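Oligogalacturonate lyase (Vibrio parahaemolyticus RIMD 2210633, PDB 3C5M) probably cleaves short oligogalacturonides released from pectin, acting as a manganese-binding lyase built on a seven-bladed beta-propeller. Local coordinates at residues A[169-174]-A[180-185]; A[220-223]-A[228-231]; A[94-97]-A[103-106]. One frame throughout, in Å; residues are numbered along the deposited sequence.

Interaction 1 (A[169-174]-A[180-185]); sequences RLIKVD and LEVIHQ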
ATOM      1  N   ARG A 169      15.713  -6.472  11.420  1.00 43.53           N
ATOM      2  CA  ARG A 169      15.027  -6.219  12.669  1.00 44.86           C
ATOM      3  C   ARG A 169      13.747  -5.433  12.426  1.00 47.04           C
ATOM      4  O   ARG A 169      13.696  -4.548  11.575  1.00 41.22           O
ATOM      5  CB  ARG A 169      15.928  -5.439  13.627  1.00 48.47           C
ATOM      6  CG  ARG A 169      16.301  -4.053  13.129  1.00 38.45           C
ATOM      7  CD  ARG A 169      17.139  -3.324  14.156  1.00 46.04           C
ATOM      8  NE  ARG A 169      17.425  -1.946  13.767  1.00 40.56           N
ATOM      9  CZ  ARG A 169      18.032  -1.061  14.552  1.00 45.55           C
ATOM     10  NH1 ARG A 169      18.424  -1.404  15.774  1.00 28.68           N
ATOM     11  NH2 ARG A 169      18.238   0.176  14.118  1.00 41.94           N
ATOM     12  N   LEU A 170      12.719  -5.779  13.187  1.00 43.39           N
ATOM     13  CA  LEU A 170      11.425  -5.127  13.117  1.00 46.98           C
ATOM     14  C   LEU A 170      11.409  -4.119  14.280  1.00 48.06           C
ATOM     15  O   LEU A 170      11.256  -4.511  15.436  1.00 55.40           O
ATOM     16  CB  LEU A 170      10.327  -6.175  13.300  1.00 48.52           C
ATOM     17  CG  LEU A 170       8.901  -5.818  12.889  1.00 56.32           C
ATOM     18  CD1 LEU A 170       7.962  -6.986  13.180  1.00 62.45           C
ATOM     19  CD2 LEU A 170       8.451  -4.592  13.639  1.00 54.86           C
ATOM     20  N   ILE A 171      11.576  -2.829  13.977  1.00 44.84           N
ATOM     21  CA  ILE A 171      11.610  -1.800  15.013  1.00 37.24           C
ATOM     22  C   ILE A 171      10.326  -1.002  15.163  1.00 40.87           C
ATOM     23  O   ILE A 171       9.457  -1.011  14.299  1.00 44.33           O
ATOM     24  CB  ILE A 171      12.756  -0.787  14.784  1.00 35.37           C
ATOM     25  CG1 ILE A 171      12.505   0.012  13.507  1.00 40.45           C
ATOM     26  CG2 ILE A 171      14.090  -1.516  14.725  1.00 47.30           C
ATOM     27  CD1 ILE A 171      13.558   1.066  13.210  1.00 43.39           C
ATOM     28  N   LYS A 172      10.228  -0.302  16.283  1.00 40.25           N
ATOM     29  CA  LYS A 172       9.075   0.517  16.595  1.00 35.02           C
ATOM     30  C   LYS A 172       9.625   1.844  17.094  1.00 32.43           C
ATOM     31  O   LYS A 172      10.497   1.879  17.957  1.00 37.97           O
ATOM     32  CB  LYS A 172       8.246  -0.162  17.681  1.00 37.27           C
ATOM     33  CG  LYS A 172       7.134   0.694  18.252  1.00 50.11           C
ATOM     34  CD  LYS A 172       6.335  -0.073  19.301  1.00 60.91           C
ATOM     35  CE  LYS A 172       7.179  -0.428  20.522  1.00 62.99           C
ATOM     36  NZ  LYS A 172       7.669   0.779  21.261  1.00 74.13           N
ATOM     37  N   VAL A 173       9.119   2.935  16.541  1.00 29.78           N
ATOM     38  CA  VAL A 173       9.571   4.264  16.917  1.00 30.91           C
ATOM     39  C   VAL A 173       8.425   5.052  17.535  1.00 35.43           C
ATOM     40  O   VAL A 173       7.263   4.906  17.140  1.00 39.14           O
ATOM     41  CB  VAL A 173      10.106   5.018  15.678  1.00 37.47           C
ATOM     42  CG1 VAL A 173      10.550   6.422  16.051  1.00 34.19           C
ATOM     43  CG2 VAL A 173      11.257   4.238  15.074  1.00 39.22           C
ATOM     44  N   ASP A 174       8.763   5.887  18.508  1.00 36.04           N
ATOM     45  CA  ASP A 174       7.777   6.707  19.192  1.00 37.54           C
ATOM     46  C   ASP A 174       7.787   8.110  18.574  1.00 40.97           C
ATOM     47  O   ASP A 174       8.816   8.797  18.582  1.00 36.65           O
ATOM     48  CB  ASP A 174       8.113   6.748  20.691  1.00 39.26           C
ATOM     49  CG  ASP A 174       7.034   7.435  21.518  1.00 56.93           C
ATOM     50  OD1 ASP A 174       7.051   8.688  21.615  1.00 55.71           O
ATOM     51  OD2 ASP A 174       6.157   6.716  22.062  1.00 57.36           O
ATOM     52  N   LEU A 180      13.757   4.416  19.462  1.00 43.43           N
ATOM     53  CA  LEU A 180      13.428   3.172  18.770  1.00 43.07           C
ATOM     54  C   LEU A 180      13.451   2.018  19.750  1.00 45.88           C
ATOM     55  O   LEU A 180      14.114   2.076  20.777  1.00 46.71           O
ATOM     56  CB  LEU A 180      14.408   2.875  17.631  1.00 41.63           C
ATOM     57  CG  LEU A 180      15.828   2.458  18.002  1.00 55.56           C
ATOM     58  CD1 LEU A 180      16.591   2.115  16.732  1.00 54.56           C
ATOM     59  CD2 LEU A 180      16.536   3.583  18.777  1.00 56.20           C
ATOM     60  N   GLU A 181      12.723   0.962  19.423  1.00 52.06           N
ATOM     61  CA  GLU A 181      12.657  -0.200  20.288  1.00 47.98           C
ATOM     62  C   GLU A 181      12.558  -1.458  19.434  1.00 43.42           C
ATOM     63  O   GLU A 181      11.525  -1.714  18.824  1.00 47.77           O
ATOM     64  CB  GLU A 181      11.432  -0.077  21.180  1.00 48.12           C
ATOM     65  CG  GLU A 181      11.380  -1.085  22.289  1.00 62.48           C
ATOM     66  CD  GLU A 181      10.084  -1.006  23.053  1.00 74.15           C
ATOM     67  OE1 GLU A 181       9.059  -1.519  22.546  1.00 83.31           O
ATOM     68  OE2 GLU A 181      10.083  -0.416  24.157  1.00 75.81           O
ATOM     69  N   VAL A 182      13.630  -2.239  19.380  1.00 41.28           N
ATOM     70  CA  VAL A 182      13.620  -3.459  18.577  1.00 44.28           C
ATOM     71  C   VAL A 182      12.638  -4.468  19.167  1.00 44.68           C
ATOM     72  O   VAL A 182      12.889  -5.012  20.235  1.00 50.76           O
ATOM     73  CB  VAL A 182      15.021  -4.106  18.524  1.00 36.48           C
ATOM     74  CG1 VAL A 182      14.978  -5.359  17.676  1.00 44.70           C
ATOM     75  CG2 VAL A 182      16.024  -3.128  17.952  1.00 38.21           C
ATOM     76  N   ILE A 183      11.526  -4.727  18.482  1.00 44.31           N
ATOM     77  CA  ILE A 183      10.547  -5.679  19.005  1.00 48.05           C
ATOM     78  C   ILE A 183      10.745  -7.092  18.483  1.00 41.27           C
ATOM     79  O   ILE A 183      10.081  -8.019  18.935  1.00 37.64           O
ATOM     80  CB  ILE A 183       9.087  -5.257  18.703  1.00 49.96           C
ATOM     81  CG1 ILE A 183       8.825  -5.271  17.210  1.00 51.54           C
ATOM     82  CG2 ILE A 183       8.813  -3.865  19.251  1.00 62.24           C
ATOM     83  CD1 ILE A 183       7.459  -4.718  16.856  1.00 54.58           C
ATOM     84  N   HIS A 184      11.659  -7.252  17.534  1.00 38.07           N
ATOM     85  CA  HIS A 184      11.937  -8.562  16.962  1.00 40.94           C
ATOM     86  C   HIS A 184      13.105  -8.502  15.992  1.00 40.80           C
ATOM     87  O   HIS A 184      13.129  -7.658  15.114  1.00 48.58           O
ATOM     88  CB  HIS A 184      10.712  -9.106  16.221  1.00 43.06           C
ATOM     89  CG  HIS A 184      10.942 -10.445  15.594  1.00 47.42           C
ATOM     90  ND1 HIS A 184      11.102 -11.595  16.336  1.00 46.31           N
ATOM     91  CD2 HIS A 184      11.132 -10.803  14.303  1.00 47.25           C
ATOM     92  CE1 HIS A 184      11.388 -12.601  15.529  1.00 38.39           C
ATOM     93  NE2 HIS A 184      11.414 -12.146  14.290  1.00 44.74           N
ATOM     94  N   GLN A 185      14.073  -9.397  16.151  1.00 40.62           N
ATOM     95  CA  GLN A 185      15.220  -9.431  15.254  1.00 39.24           C
ATOM     96  C   GLN A 185      15.354 -10.846  14.726  1.00 42.21           C
ATOM     97  O   GLN A 185      14.716 -11.759  15.247  1.00 51.63           O
ATOM     98  CB  GLN A 185      16.487  -9.019  15.995  1.00 29.16           C
ATOM     99  CG  GLN A 185      17.648  -8.726  15.075  1.00 32.80           C
ATOM    100  CD  GLN A 185      18.587  -7.677  15.654  1.00 41.41           C
ATOM    101  OE1 GLN A 185      18.146  -6.666  16.207  1.00 43.85           O
ATOM    102  NE2 GLN A 185      19.883  -7.904  15.517  1.00 32.52           N
TER
HETATM  103  O   HOH W   1      19.355  -4.391  16.821  1.00 35.95           O
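Leu170 and Ile183 form the apolar centre of this hairpin: CD2 of Leu170 meets CD1 of Ile183 at 3.4 Å, the two branches crossing obliquely. Ile183 can reach there because the strand bulges: both Ile183 and His184 face Leu170, a classic beta bulge. Leu170 O accepts a bond from Ile183 N (3.1 Å) and only a weak one from His184 N, while Leu170 N gives to His184 O at 2.7 Å. On the face carrying Ile171, Val173, Leu180 and Val182, CG2 of Ile171 meets CG2 of Val182 at 4.1 Å. Beyond the bulge, Glu181 N bonds Lys172 O at 2.8 Å, and Lys172 N returns a longer bond to Glu181 O.

The polar groups lie farther out. Lys172 runs beside Glu181, then bends at its last two torsions (chi3 65°, chi4 63°), and this curl sets NZ 3.0 Å from Glu181 OE1 in a salt bridge. Arg169 leaves on the face of Ile171 and Val182 as an extended chain that crosses Leu180 and Val182 at about a right angle, NH2 lying 3.6 Å from Leu180 CD1. A water joins its NH1 to Gln185 OE1, but the guanidinium's main partners are Glu143, in a salt bridge, and Trp124, in a cation-pi contact.

Strand 180-186 is the outermost strand of a four-stranded propeller blade, and strand 168-174 lies between it and strand 138-145. Trp130 and, from the preceding blade, Tyr118 pack on Ile171 and Val173, while Tyr195 and Leu190 of strand 190-196 in the next blade touch Lys172 and His184.

Interaction 2 (A[220-223]-A[228-231]); sequences LVNE and VRKI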
ATOM      1  N   LEU A 220       2.910 -13.011  12.771  1.00 49.47           N
ATOM      2  CA  LEU A 220       2.323 -12.096  13.757  1.00 47.17           C
ATOM      3  C   LEU A 220       3.191 -12.110  15.017  1.00 39.51           C
ATOM      4  O   LEU A 220       3.828 -13.109  15.326  1.00 42.47           O
ATOM      5  CB  LEU A 220       0.893 -12.540  14.102  1.00 36.74           C
ATOM      6  CG  LEU A 220      -0.230 -11.521  13.909  1.00 43.93           C
ATOM      7  CD1 LEU A 220      -0.247 -11.067  12.458  1.00 41.54           C
ATOM      8  CD2 LEU A 220      -1.582 -12.132  14.296  1.00 25.03           C
ATOM      9  N   VAL A 221       3.230 -10.996  15.733  1.00 40.23           N
ATOM     10  CA  VAL A 221       4.026 -10.910  16.950  1.00 44.90           C
ATOM     11  C   VAL A 221       3.510  -9.740  17.784  1.00 50.10           C
ATOM     12  O   VAL A 221       3.050  -8.746  17.230  1.00 52.81           O
ATOM     13  CB  VAL A 221       5.517 -10.685  16.626  1.00 41.19           C
ATOM     14  CG1 VAL A 221       5.689  -9.420  15.803  1.00 36.88           C
ATOM     15  CG2 VAL A 221       6.311 -10.584  17.908  1.00 47.38           C
ATOM     16  N   ASN A 222       3.576  -9.849  19.107  1.00 45.75           N
ATOM     17  CA  ASN A 222       3.087  -8.766  19.945  1.00 44.64           C
ATOM     18  C   ASN A 222       4.044  -7.597  20.038  1.00 46.28           C
ATOM     19  O   ASN A 222       5.233  -7.737  19.771  1.00 45.91           O
ATOM     20  CB  ASN A 222       2.754  -9.276  21.333  1.00 43.42           C
ATOM     21  CG  ASN A 222       1.547 -10.161  21.329  1.00 44.97           C
ATOM     22  OD1 ASN A 222       1.668 -11.376  21.285  1.00 55.00           O
ATOM     23  ND2 ASN A 222       0.365  -9.557  21.347  1.00 51.42           N
ATOM     24  N   GLU A 223       3.524  -6.439  20.422  1.00 39.69           N
ATOM     25  CA  GLU A 223       4.357  -5.264  20.500  1.00 43.49           C
ATOM     26  C   GLU A 223       5.527  -5.434  21.446  1.00 50.68           C
ATOM     27  O   GLU A 223       6.614  -4.914  21.190  1.00 53.87           O
ATOM     28  CB  GLU A 223       3.535  -4.062  20.910  1.00 44.23           C
ATOM     29  CG  GLU A 223       4.301  -2.778  20.787  1.00 57.30           C
ATOM     30  CD  GLU A 223       3.413  -1.577  20.952  1.00 68.99           C
ATOM     31  OE1 GLU A 223       3.931  -0.440  20.981  1.00 78.31           O
ATOM     32  OE2 GLU A 223       2.185  -1.768  21.050  1.00 81.85           O
ATOM     33  N   VAL A 228       5.620 -14.853  18.938  1.00 56.58           N
ATOM     34  CA  VAL A 228       5.855 -14.862  17.505  1.00 50.84           C
ATOM     35  C   VAL A 228       5.201 -16.130  16.959  1.00 46.91           C
ATOM     36  O   VAL A 228       5.577 -17.239  17.333  1.00 50.37           O
ATOM     37  CB  VAL A 228       7.373 -14.876  17.186  1.00 44.46           C
ATOM     38  CG1 VAL A 228       7.603 -14.986  15.688  1.00 37.04           C
ATOM     39  CG2 VAL A 228       8.023 -13.615  17.718  1.00 46.93           C
ATOM     40  N   ARG A 229       4.214 -15.964  16.088  1.00 42.57           N
ATOM     41  CA  ARG A 229       3.525 -17.108  15.514  1.00 47.15           C
ATOM     42  C   ARG A 229       3.103 -16.913  14.062  1.00 45.56           C
ATOM     43  O   ARG A 229       3.068 -15.795  13.563  1.00 47.78           O
ATOM     44  CB  ARG A 229       2.305 -17.478  16.373  1.00 52.05           C
ATOM     45  CG  ARG A 229       1.621 -16.335  17.137  1.00 45.10           C
ATOM     46  CD  ARG A 229       0.665 -15.561  16.269  1.00 52.18           C
ATOM     47  NE  ARG A 229      -0.391 -14.873  17.025  1.00 55.63           N
ATOM     48  CZ  ARG A 229      -0.202 -13.860  17.870  1.00 57.95           C
ATOM     49  NH1 ARG A 229      -1.243 -13.319  18.487  1.00 56.11           N
ATOM     50  NH2 ARG A 229       1.017 -13.392  18.107  1.00 43.94           N
ATOM     51  N   LYS A 230       2.795 -18.007  13.381  1.00 46.59           N
ATOM     52  CA  LYS A 230       2.381 -17.922  11.992  1.00 45.58           C
ATOM     53  C   LYS A 230       0.861 -17.907  11.911  1.00 40.59           C
ATOM     54  O   LYS A 230       0.198 -18.692  12.572  1.00 55.11           O
ATOM     55  CB  LYS A 230       2.959 -19.096  11.204  1.00 41.53           C
ATOM     56  CG  LYS A 230       2.752 -20.432  11.871  1.00 63.08           C
ATOM     57  CD  LYS A 230       3.279 -21.569  11.012  1.00 61.88           C
ATOM     58  CE  LYS A 230       4.764 -21.422  10.742  1.00 59.82           C
ATOM     59  NZ  LYS A 230       5.248 -22.492   9.834  1.00 53.16           N
ATOM     60  N   ILE A 231       0.322 -16.996  11.106  1.00 42.16           N
ATOM     61  CA  ILE A 231      -1.121 -16.839  10.935  1.00 45.26           C
ATOM     62  C   ILE A 231      -1.825 -18.131  10.516  1.00 48.90           C
ATOM     63  O   ILE A 231      -2.884 -18.479  11.047  1.00 48.41           O
ATOM     64  CB  ILE A 231      -1.426 -15.728   9.886  1.00 43.35           C
ATOM     65  CG1 ILE A 231      -0.909 -14.382  10.392  1.00 29.95           C
ATOM     66  CG2 ILE A 231      -2.922 -15.656   9.606  1.00 41.30           C
ATOM     67  CD1 ILE A 231      -1.102 -13.238   9.431  1.00 42.86           C
TER
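Arg229 folds back over Leu220, its CD 3.7 Å from Leu220 CB. A bend at chi2 (82°) carries the chain across Leu220, which presents CB and CD2 to one face of the guanidinium, CD2 sitting about 4.0 Å above the plane and toward its rim. At the edge of the same group lies Asn222 OD1, 3.8 Å from Arg229 NH2, too far to be a hydrogen bond; amide and guanidinium planes are 40° apart. CD1 of Leu220 rests 3.8 Å from CD1 of Ile231. Val221 and Val228 lie alongside one another, pointing the same way, with their CG2 methyls 3.5 Å apart.

These side chains ride on one antiparallel hydrogen-bonded pair, Leu220 with Arg229. Leu220 N gives to Arg229 O at 2.9 Å, and Arg229 N returns a bond to Leu220 O at 3.0 Å. The pair joins the last two strands of a propeller blade, 219-222 and the short outermost 229-230.

Around this first shell, Met252 of the following blade packs on both Leu220 and Ile231, and Thr202 of strand 202-207 touches Leu220. Asn227 O takes a weak bond from Arg229 NH2, and Ser201 OG a weak one from Asn222 ND2. Val221 packs on Phe205 and shares backbone bonds with Val203.

Interaction 3 (A[94-97]-A[103-106]); sequences AFFY and NLMK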
ATOM      1  N   ALA A  94      -1.569  16.222   9.837  1.00 36.68           N
ATOM      2  CA  ALA A  94      -0.236  16.033   9.309  1.00 32.67           C
ATOM      3  C   ALA A  94      -0.127  14.727   8.522  1.00 34.74           C
ATOM      4  O   ALA A  94      -1.010  13.861   8.588  1.00 27.63           O
ATOM      5  CB  ALA A  94       0.762  16.030  10.465  1.00 32.24           C
ATOM      6  N   PHE A  95       0.951  14.597   7.752  1.00 30.22           N
ATOM      7  CA  PHE A  95       1.191  13.359   7.008  1.00 29.07           C
ATOM      8  C   PHE A  95       2.655  13.016   7.223  1.00 25.02           C
ATOM      9  O   PHE A  95       3.438  13.881   7.605  1.00 27.93           O
ATOM     10  CB  PHE A  95       0.830  13.506   5.505  1.00 27.84           C
ATOM     11  CG  PHE A  95       1.971  13.936   4.619  1.00 27.73           C
ATOM     12  CD1 PHE A  95       2.352  15.276   4.543  1.00 26.66           C
ATOM     13  CD2 PHE A  95       2.664  12.995   3.850  1.00 27.12           C
ATOM     14  CE1 PHE A  95       3.400  15.679   3.715  1.00 21.78           C
ATOM     15  CE2 PHE A  95       3.719  13.387   3.016  1.00 32.00           C
ATOM     16  CZ  PHE A  95       4.089  14.735   2.948  1.00 21.93           C
ATOM     17  N   PHE A  96       3.011  11.753   7.020  1.00 18.95           N
ATOM     18  CA  PHE A  96       4.385  11.304   7.216  1.00 20.71           C
ATOM     19  C   PHE A  96       4.962  10.726   5.935  1.00 27.80           C
ATOM     20  O   PHE A  96       4.239  10.131   5.127  1.00 29.50           O
ATOM     21  CB  PHE A  96       4.462  10.199   8.283  1.00 23.83           C
ATOM     22  CG  PHE A  96       4.041  10.630   9.655  1.00 36.65           C
ATOM     23  CD1 PHE A  96       2.709  10.934   9.934  1.00 29.37           C
ATOM     24  CD2 PHE A  96       4.975  10.701  10.685  1.00 36.20           C
ATOM     25  CE1 PHE A  96       2.312  11.300  11.224  1.00 33.70           C
ATOM     26  CE2 PHE A  96       4.589  11.065  11.979  1.00 39.70           C
ATOM     27  CZ  PHE A  96       3.253  11.365  12.251  1.00 33.59           C
ATOM     28  N   TYR A  97       6.269  10.890   5.756  1.00 28.41           N
ATOM     29  CA  TYR A  97       6.938  10.333   4.594  1.00 29.16           C
ATOM     30  C   TYR A  97       8.425  10.228   4.869  1.00 27.54           C
ATOM     31  O   TYR A  97       8.922  10.845   5.797  1.00 21.84           O
ATOM     32  CB  TYR A  97       6.705  11.203   3.362  1.00 32.94           C
ATOM     33  CG  TYR A  97       7.588  12.420   3.289  1.00 32.40           C
ATOM     34  CD1 TYR A  97       7.338  13.530   4.098  1.00 39.95           C
ATOM     35  CD2 TYR A  97       8.667  12.473   2.390  1.00 32.87           C
ATOM     36  CE1 TYR A  97       8.137  14.677   4.019  1.00 32.31           C
ATOM     37  CE2 TYR A  97       9.476  13.608   2.299  1.00 29.13           C
ATOM     38  CZ  TYR A  97       9.206  14.706   3.116  1.00 38.22           C
ATOM     39  OH  TYR A  97      10.003  15.827   3.046  1.00 39.43           O
ATOM     40  N   ASN A 103      15.649   9.888   6.697  1.00 27.40           N
ATOM     41  CA  ASN A 103      14.842  10.602   7.662  1.00 26.50           C
ATOM     42  C   ASN A 103      13.339  10.446   7.553  1.00 26.49           C
ATOM     43  O   ASN A 103      12.761  10.762   6.522  1.00 31.53           O
ATOM     44  CB  ASN A 103      15.165  12.088   7.560  1.00 24.89           C
ATOM     45  CG  ASN A 103      16.656  12.353   7.419  1.00 37.47           C
ATOM     46  OD1 ASN A 103      17.450  12.080   8.328  1.00 28.43           O
ATOM     47  ND2 ASN A 103      17.046  12.885   6.260  1.00 42.24           N
ATOM     48  N   LEU A 104      12.713   9.980   8.633  1.00 22.04           N
ATOM     49  CA  LEU A 104      11.269   9.818   8.697  1.00 17.29           C
ATOM     50  C   LEU A 104      10.775  11.216   9.001  1.00 24.21           C
ATOM     51  O   LEU A 104      11.156  11.779  10.023  1.00 35.24           O
ATOM     52  CB  LEU A 104      10.886   8.913   9.858  1.00 20.99           C
ATOM     53  CG  LEU A 104       9.641   8.045   9.660  1.00 33.07           C
ATOM     54  CD1 LEU A 104       9.281   7.409  10.996  1.00 34.18           C
ATOM     55  CD2 LEU A 104       8.470   8.860   9.137  1.00 34.28           C
HETATM   56  N   MSE A 105       9.927  11.779   8.143  1.00 26.55           N
HETATM   57  CA  MSE A 105       9.427  13.143   8.340  1.00 24.16           C
HETATM   58  C   MSE A 105       7.971  13.230   8.729  1.00 25.22           C
HETATM   59  O   MSE A 105       7.162  12.392   8.351  1.00 29.03           O
HETATM   60  CB  MSE A 105       9.587  13.953   7.062  1.00 21.56           C
HETATM   61  CG  MSE A 105      10.925  13.823   6.426  1.00 27.32           C
HETATM   62 SE   MSE A 105      12.312  14.519   7.578  1.00 50.92          SE
HETATM   63  CE  MSE A 105      11.630  16.384   7.722  1.00 30.57           C
ATOM     64  N   LYS A 106       7.648  14.273   9.475  1.00 27.88           N
ATOM     65  CA  LYS A 106       6.284  14.533   9.892  1.00 29.88           C
ATOM     66  C   LYS A 106       6.025  15.953   9.415  1.00 30.01           C
ATOM     67  O   LYS A 106       6.764  16.875   9.774  1.00 30.37           O
ATOM     68  CB  LYS A 106       6.145  14.478  11.411  1.00 33.79           C
ATOM     69  CG  LYS A 106       4.702  14.583  11.847  1.00 18.22           C
ATOM     70  CD  LYS A 106       4.602  14.921  13.296  1.00 32.75           C
ATOM     71  CE  LYS A 106       3.162  15.032  13.741  1.00 27.53           C
ATOM     72  NZ  LYS A 106       3.100  15.590  15.117  1.00 26.46           N
TER
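Phe96 and Lys106 meet because their first torsions send them the same way: the Phe96 ring stands beside its own backbone N (chi1 -63°), while CG of Lys106 is swung opposite its N (chi1 -173°) and the rest of the chain runs on extended. The lysine therefore lies along the ring, its CG over one face in a CH-pi contact, 3.8 Å from the centroid. This is the hairpin of strands 94-99 and 103-108, the two middle strands of a four-stranded propeller blade; segments 94-97 and 103-106 run antiparallel, 169° apart.

At the edge of the Phe96 ring comes Leu104, its CD2 4.2 Å from Phe96 CD2. Farther along the lysine, CE approaches the methyl of Ala94. Phe87 of the neighbouring strand sets its ring nearly parallel to that of Phe96, and Ile117 of the same blade and Leu139 of the next blade pack on both Phe96 and Leu104.

On the opposite face of the sheet the selenomethionine Met105 lies beside Tyr97. Its CG sits over the tyrosine ring, 4.1 Å from the centroid and displaced toward the rim, while its CB approaches CE1. The phenol oxygen is held from outside the pair, by hydrogen bonds to Glu114 and Lys99. The two backbones make a hydrogen-bonded pair here: Tyr97 N reaches Met105 O at 3.1 Å, and Met105 N gives to Tyr97 O at 2.7 Å.

From the N terminus the chain first closes interaction 3, turning from strand 94-99 into 103-108 in the middle of one blade. Interaction 1 follows, joining the last two strands of the next blade, and interaction 2 does the same in the blade after that. The three are in series: none nests in or crosses another, and each closes a short hairpin loop. Interactions 1 and 2 touch across the blade boundary, with His184 ND1 3.9 Å from Val228 CG2 and Glu223 beside Lys172. Interactions 1 and 3 come within about 5 Å at their nearest atoms, whereas 2 and 3 stay about 14 Å apart. All three lie away from the manganese site.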